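Local coordinates for protein glycoside hydrolase family 61 (Trichoderma reesei QM6a, PDB 5O2X) that probably cleaves cellulose oxidatively with a single copper ion, as a lytic polysaccharide monooxygenase of Auxiliary Activity family 9, at residues Gln15-Thr20 with Gly33-Asp38; Ala60-Gly65 with Glu102-Thr107; Ala67-Gly72 with Phe178-Ser183; Phe77-Val82 with Leu155-Ile160. All coordinates share one frame; numbering follows the deposited sequence. Where two conformers were deposited one is given.

Contact 1 of 4, residues Gln15-Thr20 with Gly33-Asp38; sequences QAYDPT and GWTAAD. With NAG (2-acetamido-2-deoxy-beta-D-glucopyranose), chain B.
Tyr17 lays its ring against the backbone of Gly33-Asp38, a contact between two parts of the long loop that follows strand 12-15 in the AA9 β-sandwich. Tyr17 CB sits 3.2 Å from Trp34 O and also meets Gly33 O. CG, anti to the backbone N (chi1 -175°), passes close to the same Trp34 carbonyl, and CD2 reaches the backbone of Ala36. Thr35 CA lies over the middle of one face, 3.7 Å from the centroid of the Tyr17 ring and 4° off its normal, a CH-pi contact. CE1 touches Thr35 OG1, while Tyr17 CE2 comes to 3.4 Å from Ala36 O. At the tip, OH meets Thr35 CG2, and a water that donates to Ala36 O reaches the hydroxyl weakly. Phe22 meets the same ring with its plane turned about 80°. An alanine in place of Tyr17 would probably leave Thr35 CA without its aromatic cover and open a gap between the two loop segments. After Tyr17 comes an Asx turn, in which Asp18 OD1 accepts from both Thr20 N and Thr20 OG1. Farther on, Pro19 rests on the Asp38 carboxylate, Pro19 CB lying 3.2 Å from Asp38 OD1.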
# COMPACT_ATOMS: atom_id res chain seq x y z
N GLN A 15 14.90 -5.18 -0.01
CA GLN A 15 14.31 -5.98 1.04
C GLN A 15 13.24 -5.16 1.76
O GLN A 15 13.49 -4.05 2.19
CB GLN A 15 15.40 -6.39 2.01
CG GLN A 15 14.98 -7.40 3.08
CD GLN A 15 16.15 -7.80 3.98
OE1 GLN A 15 17.11 -7.07 4.15
NE2 GLN A 15 16.03 -8.97 4.58
N ALA A 16 12.05 -5.73 1.92
CA ALA A 16 11.02 -5.06 2.68
C ALA A 16 11.14 -5.41 4.18
O ALA A 16 11.95 -6.26 4.55
CB ALA A 16 9.64 -5.45 2.15
N TYR A 17 10.33 -4.77 5.00
CA TYR A 17 10.23 -5.24 6.38
C TYR A 17 9.54 -6.59 6.40
O TYR A 17 8.51 -6.75 5.75
CB TYR A 17 9.45 -4.24 7.24
CG TYR A 17 9.44 -4.66 8.68
CD1 TYR A 17 10.58 -4.52 9.45
CD2 TYR A 17 8.33 -5.25 9.29
CE1 TYR A 17 10.63 -4.95 10.76
CE2 TYR A 17 8.37 -5.69 10.61
CZ TYR A 17 9.53 -5.57 11.32
OH TYR A 17 9.56 -6.03 12.62
N ASP A 18 10.08 -7.56 7.13
CA ASP A 18 9.47 -8.89 7.22
C ASP A 18 9.01 -9.10 8.66
O ASP A 18 9.82 -9.43 9.53
CB ASP A 18 10.44 -9.97 6.82
CG ASP A 18 9.81 -11.35 6.84
OD1 ASP A 18 8.65 -11.45 7.30
OD2 ASP A 18 10.49 -12.32 6.43
N PRO A 19 7.71 -8.90 8.93
CA PRO A 19 7.21 -9.03 10.31
C PRO A 19 7.19 -10.48 10.80
O PRO A 19 6.91 -10.69 11.99
CB PRO A 19 5.79 -8.44 10.19
CG PRO A 19 5.38 -8.84 8.80
CD PRO A 19 6.61 -8.63 7.97
N THR A 20 7.42 -11.44 9.91
CA THR A 20 7.49 -12.85 10.28
C THR A 20 8.90 -13.31 10.56
O THR A 20 9.10 -14.49 10.89
CB THR A 20 6.80 -13.74 9.24
OG1 THR A 20 7.55 -13.78 8.01
CG2 THR A 20 5.37 -13.30 8.99
N GLY A 33 10.90 -0.60 4.25
CA GLY A 33 9.58 -0.85 4.79
C GLY A 33 9.51 -0.53 6.26
O GLY A 33 10.47 -0.79 7.01
N TRP A 34 8.38 0.05 6.70
CA TRP A 34 8.22 0.39 8.11
C TRP A 34 8.20 -0.86 8.99
O TRP A 34 7.78 -1.94 8.60
CB TRP A 34 6.94 1.20 8.29
CG TRP A 34 7.08 2.64 7.84
CD1 TRP A 34 7.70 3.11 6.72
CD2 TRP A 34 6.65 3.79 8.58
NE1 TRP A 34 7.67 4.49 6.72
CE2 TRP A 34 7.07 4.93 7.87
CE3 TRP A 34 6.03 3.96 9.83
CZ2 TRP A 34 6.89 6.22 8.34
CZ3 TRP A 34 5.84 5.26 10.27
CH2 TRP A 34 6.28 6.36 9.55
N THR A 35 8.68 -0.68 10.22
CA THR A 35 8.56 -1.74 11.22
C THR A 35 7.13 -1.80 11.71
O THR A 35 6.56 -0.76 12.01
CB THR A 35 9.50 -1.43 12.39
OG1 THR A 35 10.84 -1.38 11.88
CG2 THR A 35 9.40 -2.46 13.51
N ALA A 36 6.53 -2.98 11.76
CA ALA A 36 5.15 -3.11 12.21
C ALA A 36 4.97 -4.46 12.90
O ALA A 36 5.79 -5.37 12.76
CB ALA A 36 4.16 -2.93 11.08
N ALA A 37 3.87 -4.57 13.63
CA ALA A 37 3.63 -5.69 14.53
C ALA A 37 2.65 -6.73 13.97
O ALA A 37 2.03 -7.47 14.74
CB ALA A 37 3.22 -5.19 15.90
N ASP A 38 2.57 -6.83 12.64
CA ASP A 38 1.78 -7.86 11.97
C ASP A 38 2.51 -9.19 11.85
O ASP A 38 2.66 -9.73 10.75
CB ASP A 38 1.25 -7.36 10.61
CG ASP A 38 2.33 -6.93 9.65
OD1 ASP A 38 3.37 -6.39 10.04
OD2 ASP A 38 2.15 -7.09 8.37
C1 NAG B . 1.29 -2.91 20.11
C2 NAG B . 1.44 -4.37 20.51
C3 NAG B . 0.63 -4.59 21.80
C4 NAG B . 1.02 -3.62 22.88
C5 NAG B . 0.96 -2.20 22.37
C6 NAG B . 1.48 -1.14 23.36
C7 NAG B . 1.45 -6.28 18.97
C8 NAG B . 0.67 -7.09 17.98
N2 NAG B . 0.87 -5.22 19.47
O3 NAG B . 0.86 -5.95 22.26
O4 NAG B . 0.17 -3.78 24.03
O5 NAG B . 1.75 -2.09 21.20
O6 NAG B . 2.71 -1.53 23.94
O7 NAG B . 2.58 -6.61 19.29
O HOH W 1 7.49 -5.67 15.36

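Contact 2 of 4, residues Ala60-Gly65 with Glu102-Thr107; sequences ATNAKG and ETVDKT
Asn62 and Lys106 carry the polar part of this contact between two loops: residues 60-65 lead into strand 67-70, and residues 102-107 belong to the loop between strands 90-96 and 110-121. Asn62 points toward the other loop, with CG anti to its own carbonyl carbon and beside the backbone N (chi1 -58°). CB rests on Glu102 O, and Asn62 ND2 donates to Val104 O at 2.8 Å. That bond is nearly straight, 175° at the hydrogen; it lies in the amide plane of Asn62 and falls on a lone pair of the Val104 carbonyl. ND2 also donates to Cys101 O, while OD1 probably accepts from a water that takes the N-H of Lys106.

Beyond CG the Lys106 chain is extended. Its CD and CE pass Ala60 O before Lys106 NZ donates to Ala60 O at 2.8 Å, in the carbonyl plane and on a lone pair. Glu102 is bent at chi2 (80°), which turns CD toward Gly65. Glu102 CG lies 3.4 Å from Lys64 C, and Glu102 OE2 is 3.2 Å from Gly65 CA. The same OE2 is hydrogen-bonded to His66 ND1. On the backbone, Glu102 CA makes a CH...O contact with Ala63 O. An Asx turn at Asp105, whose OD1 takes both Thr107 N and Thr107 OG1 from one face, sits at the start of the 3-10 segment. Both direct hydrogen bonds between the loop segments use side-chain N-H groups on main-chain carbonyls, so this polar link depends on Asn62 and Lys106 and not on strand pairing.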
# COMPACT_ATOMS: atom_id res chain seq x y z
N ALA A 60 3.13 0.74 14.03
CA ALA A 60 4.23 0.90 13.09
C ALA A 60 5.15 2.04 13.51
O ALA A 60 4.70 3.09 13.96
CB ALA A 60 3.71 1.15 11.69
N THR A 61 6.43 1.82 13.26
CA THR A 61 7.45 2.84 13.47
C THR A 61 8.26 2.98 12.19
O THR A 61 8.38 2.05 11.38
CB THR A 61 8.34 2.51 14.70
OG1 THR A 61 8.93 1.22 14.53
CG2 THR A 61 7.58 2.55 15.96
N ASN A 62 8.84 4.15 12.04
CA ASN A 62 9.41 4.56 10.77
C ASN A 62 10.47 3.59 10.28
O ASN A 62 11.39 3.22 11.02
CB ASN A 62 10.07 5.93 10.89
CG ASN A 62 9.13 7.02 11.36
OD1 ASN A 62 8.47 6.88 12.39
ND2 ASN A 62 9.08 8.12 10.63
N ALA A 63 10.45 3.28 8.99
CA ALA A 63 11.62 2.72 8.34
C ALA A 63 12.78 3.69 8.50
O ALA A 63 12.60 4.91 8.44
CB ALA A 63 11.35 2.49 6.85
N LYS A 64 13.99 3.14 8.67
CA LYS A 64 15.17 3.95 9.00
C LYS A 64 16.05 4.24 7.79
O LYS A 64 17.13 4.83 7.92
CB LYS A 64 15.97 3.31 10.15
CG LYS A 64 15.24 3.32 11.48
CD LYS A 64 16.15 3.09 12.68
CE LYS A 64 15.38 3.06 13.98
NZ LYS A 64 16.30 2.72 15.12
N GLY A 65 15.60 3.85 6.61
CA GLY A 65 16.20 4.30 5.36
C GLY A 65 15.14 4.41 4.28
O GLY A 65 13.95 4.22 4.53
N GLU A 102 12.37 9.14 7.67
CA GLU A 102 12.85 8.35 8.78
C GLU A 102 12.43 8.88 10.13
O GLU A 102 12.45 8.13 11.10
CB GLU A 102 14.38 8.24 8.69
CG GLU A 102 14.90 7.44 7.50
CD GLU A 102 14.96 8.10 6.14
OE1 GLU A 102 14.58 9.29 6.02
OE2 GLU A 102 15.41 7.42 5.20
N THR A 103 12.08 10.16 10.20
CA THR A 103 11.73 10.74 11.49
C THR A 103 10.39 11.47 11.44
O THR A 103 10.01 12.08 12.42
CB THR A 103 12.82 11.67 12.03
OG1 THR A 103 13.07 12.60 10.99
CG2 THR A 103 14.05 10.90 12.38
N VAL A 104 9.62 11.37 10.36
CA VAL A 104 8.32 12.02 10.33
C VAL A 104 7.37 11.39 11.35
O VAL A 104 7.39 10.18 11.57
CB VAL A 104 7.68 11.93 8.92
CG1 VAL A 104 7.29 10.52 8.50
CG2 VAL A 104 6.53 12.89 8.73
N ASP A 105 6.49 12.20 11.93
CA ASP A 105 5.44 11.68 12.80
C ASP A 105 4.34 11.15 11.87
O ASP A 105 3.67 11.92 11.18
CB ASP A 105 4.96 12.83 13.67
CG ASP A 105 3.81 12.48 14.59
OD1 ASP A 105 3.21 11.40 14.44
OD2 ASP A 105 3.51 13.32 15.48
N LYS A 106 4.11 9.83 11.91
CA LYS A 106 3.12 9.25 11.00
C LYS A 106 1.75 9.83 11.15
O LYS A 106 0.95 9.75 10.20
CB LYS A 106 3.07 7.72 11.18
CG LYS A 106 2.48 7.25 12.49
CD LYS A 106 2.52 5.72 12.61
CE LYS A 106 1.85 5.24 13.88
NZ LYS A 106 1.93 3.75 14.01
N THR A 107 1.41 10.35 12.34
CA THR A 107 0.07 10.89 12.57
C THR A 107 -0.20 12.22 11.86
O THR A 107 -1.33 12.70 11.84
CB THR A 107 -0.22 11.05 14.06
OG1 THR A 107 0.58 12.11 14.61
CG2 THR A 107 -0.05 9.79 14.83
O HOH W 2 5.84 7.87 13.11

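Contact 3 of 4, residues Ala67-Gly72 with Phe178-Ser183; sequences ASVKAG and FNIAVS. With MAN (alpha-D-mannopyranose), chain R.
Strands 67-70 and 178-183 run parallel and in register, Ala67 beside Ile180 through Lys70 beside Ser183, with the short axes 4.5 Å apart at closest and their directions 40° apart. Five backbone hydrogen bonds join them: Ala67 N to Asn179 O, Ala181 N to Ala67 O, Val69 N to Ala181 O, Ser183 N to Val69 O and Ala71 N to Ser183 O. Ala71 N to Ser183 O is 2.8 Å and almost straight.

Ala67, Val69, Ile180 and Val182 share one face of the sheet. Val69, in the conformer given, has CG1 anti to the carbonyl carbon (chi1 -49°), which leaves CG2 between the backbone N and the carbonyl carbon; there Val69 CG2 lies 3.6 Å from Val182 CG2. The other Val182 branch is anti to the backbone N, and Val182 CG1 meets Ala71 CB at 4.1 Å. Through Ala67 and Val69 this apolar face meets Ile9 of strand 3-9 in the other sheet, within the immunoglobulin-like β-sandwich of AA9 enzymes. Strand 178-183 pairs on its other side with strand 151-161, antiparallel.

The opposite face carries Ser68, Lys70, Ala181 and Ser183. Ala181 CB lies 3.9 Å from Ser68 OG. Ser68 also holds a mannose of a glycan attached to the protein: Ser68 N donates to the mannose O2 at 2.9 Å, nearly straight at 178°. With OG beside that N, Ser68 OG donates to the mannose ring oxygen O5 at 2.8 Å. Tyr14 OH bonds the same sugar.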
# COMPACT_ATOMS: atom_id res chain seq x y z
N ALA A 67 14.33 4.40 -0.33
CA ALA A 67 14.69 4.11 -1.70
C ALA A 67 14.62 5.36 -2.54
O ALA A 67 13.59 6.04 -2.56
CB ALA A 67 13.75 3.07 -2.31
N SER A 68 15.68 5.67 -3.27
CA SER A 68 15.69 6.86 -4.12
C SER A 68 15.14 6.46 -5.49
O SER A 68 15.66 5.57 -6.10
CB SER A 68 17.12 7.44 -4.16
OG SER A 68 17.50 7.99 -2.91
N VAL A 69 14.11 7.19 -5.97
CA VAL A 69 13.43 6.92 -7.21
C VAL A 69 13.24 8.20 -8.00
O VAL A 69 13.35 9.33 -7.47
CB VAL A 69 12.07 6.34 -6.95
CG1 VAL A 69 12.19 5.20 -5.98
CG2 VAL A 69 11.12 7.36 -6.42
N LYS A 70 13.00 8.00 -9.29
CA LYS A 70 12.69 9.10 -10.19
C LYS A 70 11.20 9.12 -10.45
O LYS A 70 10.56 8.07 -10.63
CB LYS A 70 13.43 8.95 -11.50
CG LYS A 70 14.97 9.10 -11.35
CD LYS A 70 15.75 8.89 -12.66
CE LYS A 70 17.16 9.47 -12.65
NZ LYS A 70 17.54 9.85 -14.03
N ALA A 71 10.61 10.30 -10.49
CA ALA A 71 9.25 10.43 -10.91
C ALA A 71 9.09 9.72 -12.26
O ALA A 71 9.94 9.83 -13.13
CB ALA A 71 8.88 11.89 -11.03
N GLY A 72 8.02 8.92 -12.38
CA GLY A 72 7.78 8.10 -13.55
C GLY A 72 8.19 6.64 -13.38
O GLY A 72 7.77 5.81 -14.15
N PHE A 178 6.34 2.38 2.97
CA PHE A 178 7.71 2.41 2.49
C PHE A 178 8.19 3.85 2.37
O PHE A 178 7.40 4.73 2.03
CB PHE A 178 7.81 1.78 1.08
CG PHE A 178 7.29 0.36 1.06
CD1 PHE A 178 8.14 -0.69 1.41
CD2 PHE A 178 5.97 0.09 0.82
CE1 PHE A 178 7.65 -1.97 1.54
CE2 PHE A 178 5.49 -1.22 0.92
CZ PHE A 178 6.34 -2.22 1.28
N ASN A 179 9.48 4.08 2.61
CA ASN A 179 10.05 5.41 2.41
C ASN A 179 10.70 5.53 1.04
O ASN A 179 11.58 4.73 0.71
CB ASN A 179 11.15 5.69 3.45
CG ASN A 179 10.65 5.84 4.85
OD1 ASN A 179 9.46 6.00 5.13
ND2 ASN A 179 11.63 5.85 5.77
N ILE A 180 10.30 6.56 0.30
CA ILE A 180 10.94 6.87 -0.97
C ILE A 180 11.42 8.33 -0.98
O ILE A 180 10.85 9.20 -0.32
CB ILE A 180 10.04 6.53 -2.19
CG1 ILE A 180 8.80 7.40 -2.27
CG2 ILE A 180 9.71 5.07 -2.20
CD1 ILE A 180 7.97 7.21 -3.51
N ALA A 181 12.44 8.56 -1.80
CA ALA A 181 12.96 9.92 -2.06
C ALA A 181 12.86 10.10 -3.55
O ALA A 181 13.52 9.39 -4.30
CB ALA A 181 14.41 10.02 -1.59
N VAL A 182 12.04 11.06 -3.98
CA VAL A 182 11.68 11.24 -5.38
C VAL A 182 12.41 12.46 -5.98
O VAL A 182 12.35 13.55 -5.41
CB VAL A 182 10.18 11.48 -5.54
CG1 VAL A 182 9.80 11.76 -7.00
CG2 VAL A 182 9.42 10.26 -5.02
N SER A 183 13.03 12.25 -7.14
CA SER A 183 13.55 13.38 -7.94
C SER A 183 12.70 13.50 -9.17
O SER A 183 12.10 12.54 -9.63
CB SER A 183 14.98 13.14 -8.40
OG SER A 183 15.01 11.98 -9.19
C1 MAN R . 19.06 5.03 -1.31
C2 MAN R . 19.10 3.85 -2.25
C3 MAN R . 20.43 3.74 -2.95
C4 MAN R . 20.82 5.08 -3.58
C5 MAN R . 20.72 6.23 -2.57
C6 MAN R . 20.93 7.58 -3.24
O2 MAN R . 18.03 4.05 -3.20
O3 MAN R . 20.38 2.72 -3.94
O4 MAN R . 22.16 5.01 -4.04
O5 MAN R . 19.42 6.24 -1.96
O6 MAN R . 20.90 8.62 -2.29

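Contact 4 of 4, residues Phe77-Val82 with Leu155-Ile160; sequences FQWVPV and LRHEII. With NAG (2-acetamido-2-deoxy-beta-D-glucopyranose), chain C; MAN (alpha-D-mannopyranose), chain M.
This is a buried aromatic contact across the middle of the β-sandwich, where strand 74-80 of one sheet faces strand 151-161 of the other; the axes of segments 77-80 and 155-160 are 10.2 Å apart at closest. Phe77 and His157 come from these two facing strands and stack face to face, their ring centroids 3.9 Å apart and planes at 15°. His157 CG lies over the centre of the Phe77 ring, and Leu155 CD2 meets that ring at its edge, 3.7 Å from Phe77 CZ. Trp79 NE1 donates to His157 NE2 at 2.9 Å, in the plane of both rings. Asp92 holds His157 ND1, so both ring nitrogens are engaged and its rotation is fixed. Ile159 reaches the indole tip to tip: its extended chi2 (174°) carries CD1 on to the face, with Ile159 CD1 3.4 Å from Trp79 CE2. A leucine in place of Trp79 would probably leave His157 NE2 without its donor and Ile159 CD1 without the aromatic face it covers. Trp79 also touches Tyr174, one of the copper ligands. Phe77, Trp79 and His157 form an aromatic cluster between the two sheets of the immunoglobulin-like β-sandwich, the fold of AA9 monooxygenases.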
# COMPACT_ATOMS: atom_id res chain seq x y z
N PHE A 77 5.35 -4.45 -5.96
CA PHE A 77 5.21 -4.96 -4.61
C PHE A 77 5.06 -6.48 -4.67
O PHE A 77 4.21 -6.97 -5.41
CB PHE A 77 3.97 -4.40 -3.94
CG PHE A 77 3.93 -2.91 -3.86
CD1 PHE A 77 4.61 -2.20 -2.88
CD2 PHE A 77 3.20 -2.22 -4.81
CE1 PHE A 77 4.55 -0.82 -2.86
CE2 PHE A 77 3.10 -0.86 -4.78
CZ PHE A 77 3.77 -0.15 -3.82
N GLN A 78 5.86 -7.21 -3.89
CA GLN A 78 5.81 -8.68 -3.84
C GLN A 78 5.22 -9.14 -2.52
O GLN A 78 5.87 -9.00 -1.47
CB GLN A 78 7.20 -9.24 -4.00
CG GLN A 78 7.27 -10.77 -3.93
CD GLN A 78 6.68 -11.39 -5.17
OE1 GLN A 78 7.25 -11.26 -6.27
NE2 GLN A 78 5.52 -12.04 -5.03
N TRP A 79 4.02 -9.70 -2.56
CA TRP A 79 3.35 -10.26 -1.37
C TRP A 79 3.69 -11.74 -1.22
O TRP A 79 3.80 -12.47 -2.23
CB TRP A 79 1.85 -10.08 -1.51
CG TRP A 79 1.37 -8.68 -1.32
CD1 TRP A 79 1.31 -7.67 -2.23
CD2 TRP A 79 0.89 -8.11 -0.08
NE1 TRP A 79 0.82 -6.54 -1.64
CE2 TRP A 79 0.54 -6.78 -0.33
CE3 TRP A 79 0.68 -8.62 1.21
CZ2 TRP A 79 0.01 -5.96 0.66
CZ3 TRP A 79 0.16 -7.82 2.18
CH2 TRP A 79 -0.18 -6.49 1.92
N VAL A 80 3.77 -12.17 0.02
CA VAL A 80 3.91 -13.57 0.38
C VAL A 80 3.01 -13.88 1.57
O VAL A 80 2.70 -12.99 2.37
CB VAL A 80 5.38 -13.90 0.74
CG1 VAL A 80 6.27 -13.75 -0.47
CG2 VAL A 80 5.90 -13.09 1.90
N PRO A 81 2.58 -15.14 1.74
CA PRO A 81 2.85 -16.27 0.89
C PRO A 81 2.01 -16.26 -0.41
O PRO A 81 0.97 -15.63 -0.51
CB PRO A 81 2.44 -17.47 1.75
CG PRO A 81 1.30 -16.92 2.56
CD PRO A 81 1.75 -15.52 2.90
N VAL A 82 2.49 -17.01 -1.39
CA VAL A 82 1.78 -17.20 -2.64
C VAL A 82 0.80 -18.36 -2.48
O VAL A 82 1.24 -19.46 -2.08
CB VAL A 82 2.77 -17.50 -3.77
CG1 VAL A 82 2.05 -17.80 -5.07
CG2 VAL A 82 3.77 -16.38 -3.97
N LEU A 155 5.11 5.90 0.89
CA LEU A 155 4.28 5.15 -0.05
C LEU A 155 3.50 4.12 0.79
O LEU A 155 4.12 3.26 1.42
CB LEU A 155 5.17 4.50 -1.09
CG LEU A 155 4.62 3.45 -2.01
CD1 LEU A 155 3.52 4.01 -2.82
CD2 LEU A 155 5.73 2.88 -2.87
N ARG A 156 2.19 4.24 0.80
CA ARG A 156 1.30 3.38 1.56
C ARG A 156 0.52 2.55 0.57
O ARG A 156 -0.40 3.04 -0.09
CB ARG A 156 0.38 4.22 2.45
CG ARG A 156 -0.58 3.44 3.32
CD ARG A 156 -1.54 4.37 4.04
NE ARG A 156 -2.48 3.67 4.92
CZ ARG A 156 -3.55 3.00 4.51
NH1 ARG A 156 -3.87 2.99 3.23
NH2 ARG A 156 -4.29 2.31 5.37
N HIS A 157 0.91 1.27 0.48
CA HIS A 157 0.25 0.28 -0.39
C HIS A 157 -0.70 -0.55 0.44
O HIS A 157 -0.39 -0.86 1.60
CB HIS A 157 1.36 -0.60 -0.98
CG HIS A 157 0.86 -1.77 -1.75
ND1 HIS A 157 0.27 -1.71 -2.98
CD2 HIS A 157 0.83 -3.09 -1.44
CE1 HIS A 157 -0.06 -2.93 -3.39
NE2 HIS A 157 0.28 -3.80 -2.47
N GLU A 158 -1.86 -0.92 -0.08
CA GLU A 158 -2.81 -1.61 0.77
C GLU A 158 -3.70 -2.52 -0.06
O GLU A 158 -4.26 -2.13 -1.08
CB GLU A 158 -3.68 -0.56 1.47
CG GLU A 158 -4.73 -1.07 2.43
CD GLU A 158 -5.47 0.08 3.09
OE1 GLU A 158 -5.73 1.08 2.37
OE2 GLU A 158 -5.74 0.01 4.31
N ILE A 159 -3.89 -3.75 0.44
CA ILE A 159 -4.95 -4.64 -0.01
C ILE A 159 -6.04 -4.59 1.06
O ILE A 159 -5.75 -4.57 2.25
CB ILE A 159 -4.46 -6.11 -0.14
CG1 ILE A 159 -3.25 -6.25 -1.07
CG2 ILE A 159 -5.60 -6.97 -0.65
CD1 ILE A 159 -2.68 -7.64 -1.09
N ILE A 160 -7.30 -4.57 0.62
CA ILE A 160 -8.43 -4.71 1.55
C ILE A 160 -9.08 -6.05 1.18
O ILE A 160 -9.27 -6.38 -0.01
CB ILE A 160 -9.39 -3.54 1.45
CG1 ILE A 160 -8.66 -2.20 1.67
CG2 ILE A 160 -10.51 -3.72 2.49
CD1 ILE A 160 -9.50 -1.00 1.50
C1 NAG C . 6.79 -15.89 -7.22
C2 NAG C . 8.14 -16.30 -7.71
C3 NAG C . 8.82 -17.10 -6.59
C4 NAG C . 8.89 -16.31 -5.31
C5 NAG C . 7.53 -15.73 -4.95
C6 NAG C . 7.63 -14.71 -3.86
C7 NAG C . 8.90 -16.98 -9.92
C8 NAG C . 8.66 -17.87 -11.09
N2 NAG C . 8.04 -17.09 -8.91
O3 NAG C . 10.14 -17.52 -6.97
O4 NAG C . 9.35 -17.13 -4.22
O5 NAG C . 6.97 -15.03 -6.10
O6 NAG C . 8.55 -13.68 -4.18
O7 NAG C . 9.83 -16.16 -9.89
C1 MAN M . 6.41 -11.70 -10.48
C2 MAN M . 7.61 -11.62 -9.59
C3 MAN M . 8.89 -11.84 -10.37
C4 MAN M . 8.83 -13.10 -11.20
C5 MAN M . 7.54 -13.13 -12.02
C6 MAN M . 7.33 -14.44 -12.73
O2 MAN M . 7.46 -12.63 -8.59
O3 MAN M . 10.01 -11.91 -9.48
O4 MAN M . 9.96 -13.12 -12.09
O5 MAN M . 6.39 -12.90 -11.22
O6 MAN M . 6.22 -14.37 -13.61

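How the contacts relate
Strand 172-183 and its neighbours bring the contacts together. Asn179 of contact 3 reaches both loop contacts: Asn179 OD1 accepts from Trp34 NE1 of contact 1 at 2.8 Å, and Asn179 ND2 donates to Gly65 O of contact 2 at 3.1 Å. Contacts 1 and 2 also meet directly, Thr61 N lying 2.9 Å from Thr35 O. Contact 3 joins contact 4 through Phe178, with Phe178 O 2.8 Å from Leu155 N and its ring packed on Phe77. Contacts 1 and 4 do not touch, their nearest atoms about 6 Å apart. Neither of these side chains reaches the copper ion: that of Asp38 is about 11 Å from it and that of Ile159 about 9 Å.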